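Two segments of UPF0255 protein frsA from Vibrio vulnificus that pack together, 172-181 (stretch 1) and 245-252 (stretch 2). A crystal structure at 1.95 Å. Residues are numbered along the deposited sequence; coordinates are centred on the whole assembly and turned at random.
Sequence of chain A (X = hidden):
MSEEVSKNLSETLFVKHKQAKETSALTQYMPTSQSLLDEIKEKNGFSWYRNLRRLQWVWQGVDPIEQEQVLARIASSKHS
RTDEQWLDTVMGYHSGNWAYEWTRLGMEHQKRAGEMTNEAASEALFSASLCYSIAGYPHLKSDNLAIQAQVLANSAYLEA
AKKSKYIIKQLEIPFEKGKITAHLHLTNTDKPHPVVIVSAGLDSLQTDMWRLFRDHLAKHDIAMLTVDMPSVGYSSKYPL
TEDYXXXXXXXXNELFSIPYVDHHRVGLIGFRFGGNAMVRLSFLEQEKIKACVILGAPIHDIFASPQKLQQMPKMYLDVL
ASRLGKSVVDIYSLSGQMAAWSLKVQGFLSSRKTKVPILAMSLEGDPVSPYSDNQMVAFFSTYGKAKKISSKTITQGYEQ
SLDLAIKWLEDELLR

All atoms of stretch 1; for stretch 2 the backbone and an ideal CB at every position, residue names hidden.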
ATOM      1  N   GLU A 172      -1.166   3.189  19.550  1.00 31.00           N
ATOM      2  CA  GLU A 172      -0.272   4.329  19.395  1.00 38.53           C
ATOM      3  C   GLU A 172       1.014   4.041  20.164  1.00 44.63           C
ATOM      4  O   GLU A 172       1.037   4.017  21.395  1.00 48.14           O
ATOM      5  CB  GLU A 172      -0.924   5.622  19.888  1.00 35.88           C
ATOM      6  CG  GLU A 172      -2.092   6.088  19.038  1.00 42.72           C
ATOM      7  CD  GLU A 172      -2.617   7.464  19.434  1.00 45.14           C
ATOM      8  OE1 GLU A 172      -2.413   7.887  20.595  1.00 44.92           O
ATOM      9  OE2 GLU A 172      -3.239   8.127  18.575  1.00 47.38           O
ATOM     10  N   ILE A 173       2.082   3.828  19.412  1.00 41.78           N
ATOM     11  CA  ILE A 173       3.342   3.363  19.948  1.00 36.03           C
ATOM     12  C   ILE A 173       4.375   4.471  19.841  1.00 35.14           C
ATOM     13  O   ILE A 173       4.784   4.836  18.736  1.00 29.67           O
ATOM     14  CB  ILE A 173       3.814   2.157  19.145  1.00 33.16           C
ATOM     15  CG1 ILE A 173       2.749   1.060  19.203  1.00 39.23           C
ATOM     16  CG2 ILE A 173       5.154   1.658  19.664  1.00 35.05           C
ATOM     17  CD1 ILE A 173       2.952  -0.046  18.207  1.00 36.06           C
ATOM     18  N   PRO A 174       4.788   5.029  20.988  1.00 38.05           N
ATOM     19  CA  PRO A 174       5.825   6.064  20.974  1.00 37.31           C
ATOM     20  C   PRO A 174       7.106   5.614  20.274  1.00 40.63           C
ATOM     21  O   PRO A 174       7.532   4.465  20.413  1.00 37.76           O
ATOM     22  CB  PRO A 174       6.080   6.335  22.467  1.00 37.46           C
ATOM     23  CG  PRO A 174       5.356   5.238  23.211  1.00 35.86           C
ATOM     24  CD  PRO A 174       4.214   4.854  22.332  1.00 31.69           C
ATOM     25  N   PHE A 175       7.689   6.537  19.513  1.00 38.39           N
ATOM     26  CA  PHE A 175       8.945   6.322  18.808  1.00 38.63           C
ATOM     27  C   PHE A 175       9.365   7.684  18.263  1.00 45.99           C
ATOM     28  O   PHE A 175       8.633   8.296  17.486  1.00 45.33           O
ATOM     29  CB  PHE A 175       8.763   5.297  17.671  1.00 36.31           C
ATOM     30  CG  PHE A 175      10.021   5.020  16.873  1.00 32.69           C
ATOM     31  CD1 PHE A 175      11.059   4.272  17.417  1.00 36.24           C
ATOM     32  CD2 PHE A 175      10.157   5.499  15.578  1.00 25.98           C
ATOM     33  CE1 PHE A 175      12.216   4.010  16.681  1.00 34.69           C
ATOM     34  CE2 PHE A 175      11.302   5.236  14.834  1.00 29.69           C
ATOM     35  CZ  PHE A 175      12.337   4.496  15.392  1.00 32.20           C
ATOM     36  N   GLU A 176      10.524   8.167  18.705  1.00 48.96           N
ATOM     37  CA  GLU A 176      11.092   9.432  18.223  1.00 57.45           C
ATOM     38  C   GLU A 176      10.172  10.651  18.349  1.00 63.41           C
ATOM     39  O   GLU A 176       9.985  11.390  17.379  1.00 65.11           O
ATOM     40  CB  GLU A 176      11.561   9.300  16.772  1.00 56.59           C
ATOM     41  CG  GLU A 176      12.611   8.228  16.555  1.00 60.85           C
ATOM     42  CD  GLU A 176      13.323   8.395  15.231  1.00 67.34           C
ATOM     43  OE1 GLU A 176      14.263   9.218  15.166  1.00 71.82           O
ATOM     44  OE2 GLU A 176      12.938   7.716  14.255  1.00 66.67           O
ATOM     45  N   LYS A 177       9.603  10.842  19.539  1.00 66.11           N
ATOM     46  CA  LYS A 177       8.784  12.022  19.868  1.00 66.76           C
ATOM     47  C   LYS A 177       7.409  12.088  19.188  1.00 58.36           C
ATOM     48  O   LYS A 177       6.596  12.965  19.487  1.00 64.39           O
ATOM     49  CB  LYS A 177       9.552  13.325  19.619  1.00 69.61           C
ATOM     50  CG  LYS A 177      10.892  13.425  20.327  1.00 67.90           C
ATOM     51  CD  LYS A 177      11.283  14.882  20.429  1.00 67.06           C
ATOM     52  CE  LYS A 177      12.768  15.073  20.584  1.00 67.59           C
ATOM     53  NZ  LYS A 177      13.062  16.525  20.485  1.00 67.60           N
ATOM     54  N   GLY A 178       7.160  11.173  18.264  1.00 42.20           N
ATOM     55  CA  GLY A 178       5.831  11.003  17.720  1.00 39.56           C
ATOM     56  C   GLY A 178       5.316   9.652  18.168  1.00 38.79           C
ATOM     57  O   GLY A 178       5.965   8.975  18.973  1.00 40.99           O
ATOM     58  N   LYS A 179       4.156   9.259  17.660  1.00 31.09           N
ATOM     59  CA  LYS A 179       3.650   7.903  17.872  1.00 32.55           C
ATOM     60  C   LYS A 179       3.419   7.216  16.536  1.00 33.56           C
ATOM     61  O   LYS A 179       2.992   7.841  15.558  1.00 36.08           O
ATOM     62  CB  LYS A 179       2.343   7.904  18.662  1.00 35.20           C
ATOM     63  CG  LYS A 179       2.438   8.532  20.040  1.00 47.26           C
ATOM     64  CD  LYS A 179       1.067   8.611  20.686  1.00 49.67           C
ATOM     65  CE  LYS A 179       1.049   9.592  21.847  1.00 49.80           C
ATOM     66  NZ  LYS A 179       1.906   9.135  22.966  1.00 43.36           N
ATOM     67  N   ILE A 180       3.714   5.925  16.500  1.00 25.71           N
ATOM     68  CA  ILE A 180       3.370   5.084  15.363  1.00 24.81           C
ATOM     69  C   ILE A 180       1.939   4.608  15.559  1.00 24.72           C
ATOM     70  O   ILE A 180       1.620   4.054  16.604  1.00 25.75           O
ATOM     71  CB  ILE A 180       4.286   3.861  15.307  1.00 26.86           C
ATOM     72  CG1 ILE A 180       5.705   4.288  14.916  1.00 24.63           C
ATOM     73  CG2 ILE A 180       3.721   2.816  14.351  1.00 18.62           C
ATOM     74  CD1 ILE A 180       6.744   3.168  15.078  1.00 25.09           C
ATOM     75  N   THR A 181       1.072   4.854  14.578  1.00 25.45           N
ATOM     76  CA  THR A 181      -0.309   4.381  14.653  1.00 24.75           C
ATOM     77  C   THR A 181      -0.485   3.075  13.888  1.00 23.96           C
ATOM     78  O   THR A 181      -0.243   3.016  12.678  1.00 22.94           O
ATOM     79  CB  THR A 181      -1.303   5.390  14.075  1.00 23.25           C
ATOM     80  OG1 THR A 181      -1.187   6.637  14.772  1.00 24.76           O
ATOM     81  CG2 THR A 181      -2.724   4.863  14.226  1.00 23.57           C
ATOM     82  N   UNK A 245      12.894   0.415   7.736  1.00 26.52           N
ATOM     83  CA  UNK A 245      12.224  -0.662   8.463  1.00 27.36           C
ATOM     84  C   UNK A 245      12.030  -0.232   9.918  1.00 28.97           C
ATOM     85  O   UNK A 245      11.401  -0.933  10.714  1.00 24.43           O
ATOM     86  CB  UNK A 245      13.025  -1.963   8.381  1.00 27.36           C
ATOM     87  N   UNK A 246      12.589   0.941  10.216  1.00 24.14           N
ATOM     88  CA  UNK A 246      12.572   1.633  11.506  1.00 22.75           C
ATOM     89  C   UNK A 246      11.305   1.445  12.346  1.00 20.31           C
ATOM     90  O   UNK A 246      11.368   1.072  13.515  1.00 22.52           O
ATOM     91  CB  UNK A 246      12.775   3.130  11.262  1.00 22.75           C
ATOM     92  N   UNK A 247      10.158   1.760  11.750  1.00 20.54           N
ATOM     93  CA  UNK A 247       8.904   1.793  12.485  1.00 21.29           C
ATOM     94  C   UNK A 247       8.414   0.380  12.777  1.00 24.51           C
ATOM     95  O   UNK A 247       7.858   0.107  13.841  1.00 19.00           O
ATOM     96  CB  UNK A 247       7.845   2.573  11.702  1.00 21.29           C
ATOM     97  N   UNK A 248       8.641  -0.528  11.834  1.00 26.63           N
ATOM     98  CA  UNK A 248       8.275  -1.928  12.038  1.00 25.65           C
ATOM     99  C   UNK A 248       9.061  -2.604  13.164  1.00 24.03           C
ATOM    100  O   UNK A 248       8.532  -3.465  13.885  1.00 21.12           O
ATOM    101  CB  UNK A 248       8.484  -2.705  10.737  1.00 25.65           C
ATOM    102  N   UNK A 249      10.323  -2.209  13.314  1.00 21.90           N
ATOM    103  CA  UNK A 249      11.175  -2.765  14.356  1.00 23.38           C
ATOM    104  C   UNK A 249      10.634  -2.341  15.710  1.00 23.11           C
ATOM    105  O   UNK A 249      10.589  -3.137  16.657  1.00 23.56           O
ATOM    106  CB  UNK A 249      12.627  -2.316  14.183  1.00 23.38           C
ATOM    107  N   UNK A 250      10.208  -1.086  15.782  1.00 21.04           N
ATOM    108  CA  UNK A 250       9.643  -0.530  17.006  1.00 22.41           C
ATOM    109  C   UNK A 250       8.302  -1.176  17.303  1.00 21.21           C
ATOM    110  O   UNK A 250       7.981  -1.439  18.459  1.00 23.01           O
ATOM    111  CB  UNK A 250       9.491   0.988  16.894  1.00 22.41           C
ATOM    112  N   UNK A 251       7.512  -1.423  16.264  1.00 20.15           N
ATOM    113  CA  UNK A 251       6.234  -2.100  16.450  1.00 25.21           C
ATOM    114  C   UNK A 251       6.488  -3.546  16.892  1.00 28.29           C
ATOM    115  O   UNK A 251       5.777  -4.079  17.746  1.00 27.56           O
ATOM    116  CB  UNK A 251       5.405  -2.060  15.165  1.00 25.21           C
ATOM    117  N   UNK A 252       7.517  -4.175  16.322  1.00 26.35           N
ATOM    118  CA  UNK A 252       7.902  -5.530  16.729  1.00 26.26           C
ATOM    119  C   UNK A 252       8.318  -5.558  18.201  1.00 26.34           C
ATOM    120  O   UNK A 252       7.840  -6.391  18.980  1.00 28.42           O
ATOM    121  CB  UNK A 252       9.042  -6.049  15.850  1.00 26.26           C
TER

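Stretch 1 is a β-hairpin: strands 172-175 and 178-181 are joined by a type I' turn from Phe175 to Gly178, and Ile173, Phe175 and Ile180 offer an apolar surface to stretch 2. The helix crosses it with its axis 9.3 Å from that of the first strand, at 116° between their directions. Of the turn's charged residues, Glu176 offers its carboxylate to stretch 2, while Lys177 is out of reach.

Position 245 has an ideal CB with nothing of stretch 1 within 5.5 Å, so the hairpin hardly restricts the choice. It is Ser245, whose backbone O accepts a hydrogen bond from the N of residue 249; its OG is hydrogen-bonded elsewhere in the structure.

At position 246 CA-to-CB points toward the hairpin. The ideal CB lies 4.4 Å from Phe175 CZ and 5.5 Å from Glu176 OE2, so the site combines an aromatic ring with a negative charge. A long side chain with an aliphatic stem and a basic end, lysine or arginine, would serve both; a shorter donor might also come near the carboxylate. The residue is Arg246. Its CG packs at the edge of the ring, 3.5 Å from Phe175 CZ, and its NE donates a hydrogen bond to Glu176 OE2 at 3.2 Å. The N-H...O angle of 170° is nearly straight, and the pair is also a salt bridge, although the Glu176 side chain is poorly ordered.

Position 247 points sideways, yet its ideal CB is already 3.6 Å from Ile180 CD1 and 5.4 Å from Phe175 CE2. A flexible apolar side chain, leucine or methionine, could turn its end into the space between them, while isoleucine or valine would also suit the apolar surroundings. Leu247 occupies it with chi1 m and chi2 t, bringing CD2 to 3.6 Å from Phe175 CD2 while its CB packs against Ile180 CD1.

Position 248 points away, so stretch 1 sets no preference; it is His248. Position 249 points sideways with no hairpin atom within 5.5 Å of its ideal CB, and many helix-compatible residues, polar ones included, would fit. Gln249 makes no contact with stretch 1; its nearest side-chain atom, CB, is 6.8 Å from Phe175 CE1.

Position 250 faces the hairpin squarely. Its ideal CB is 3.7 Å from Phe175 CD1, 3.9 Å from Ile180 CD1 and 5.2 Å from Ile173 CG2, so a small apolar residue is the natural choice. Ala250 makes these close contacts with a single methyl: its CB lies 3.7 Å from Phe175 CD1 and 4.0 Å from Ile180 CD1.

Position 251 points sideways, but its ideal CB is 4.4 Å from Ile173 CD1 and 5.2 Å from Ile180 CG2. Valine, isoleucine or leucine could reach this apolar pair. In Val251, chi1 is t, and CG2 meets both isoleucines, 3.7 Å from Ile180 CG2 and 3.9 Å from Ile173 CD1.

Position 252 is out of reach, so the hairpin does not discriminate. Leu252 continues the helix, its N donating to His248 O at 2.7 Å.

Stretch 2, residues 245-252: SRLHQAVL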
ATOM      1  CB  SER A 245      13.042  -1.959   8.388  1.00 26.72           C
ATOM      2  OG  SER A 245      14.379  -1.759   8.820  1.00 28.54           O
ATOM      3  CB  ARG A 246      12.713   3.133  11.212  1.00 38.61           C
ATOM      4  CG  ARG A 246      13.506   3.940  12.192  1.00 47.79           C
ATOM      5  CD  ARG A 246      14.118   5.157  11.492  1.00 49.56           C
ATOM      6  NE  ARG A 246      13.237   6.328  11.423  1.00 44.51           N
ATOM      7  CZ  ARG A 246      12.592   6.736  10.332  1.00 38.83           C
ATOM      8  NH1 ARG A 246      12.707   6.056   9.195  1.00 44.35           N
ATOM      9  NH2 ARG A 246      11.833   7.831  10.378  1.00 29.23           N
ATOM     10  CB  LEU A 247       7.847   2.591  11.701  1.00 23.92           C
ATOM     11  CG  LEU A 247       8.190   4.007  11.222  1.00 18.74           C
ATOM     12  CD1 LEU A 247       6.972   4.675  10.540  1.00 17.19           C
ATOM     13  CD2 LEU A 247       8.691   4.879  12.352  1.00 20.34           C
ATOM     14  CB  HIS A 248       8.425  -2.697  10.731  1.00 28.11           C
ATOM     15  CG  HIS A 248       7.529  -2.194   9.644  1.00 23.26           C
ATOM     16  ND1 HIS A 248       7.909  -1.201   8.771  1.00 26.24           N
ATOM     17  CD2 HIS A 248       6.259  -2.525   9.315  1.00 26.94           C
ATOM     18  CE1 HIS A 248       6.914  -0.953   7.935  1.00 33.07           C
ATOM     19  NE2 HIS A 248       5.904  -1.745   8.241  1.00 28.99           N
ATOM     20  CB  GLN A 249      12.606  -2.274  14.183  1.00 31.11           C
ATOM     21  CG  GLN A 249      13.535  -2.723  15.278  1.00 38.17           C
ATOM     22  CD  GLN A 249      14.901  -3.033  14.748  1.00 47.39           C
ATOM     23  OE1 GLN A 249      15.481  -2.243  13.997  1.00 50.46           O
ATOM     24  NE2 GLN A 249      15.423  -4.201  15.112  1.00 45.34           N
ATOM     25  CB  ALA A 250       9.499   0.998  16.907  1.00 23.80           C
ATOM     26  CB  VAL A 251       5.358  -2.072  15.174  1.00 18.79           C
ATOM     27  CG1 VAL A 251       4.156  -2.974  15.341  1.00 25.67           C
ATOM     28  CG2 VAL A 251       4.889  -0.645  14.855  1.00 18.59           C
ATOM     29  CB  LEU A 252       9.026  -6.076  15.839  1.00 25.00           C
ATOM     30  CG  LEU A 252       9.658  -7.434  16.173  1.00 29.21           C
ATOM     31  CD1 LEU A 252       8.645  -8.568  16.117  1.00 27.43           C
ATOM     32  CD2 LEU A 252      10.827  -7.720  15.234  1.00 27.19           C
TER
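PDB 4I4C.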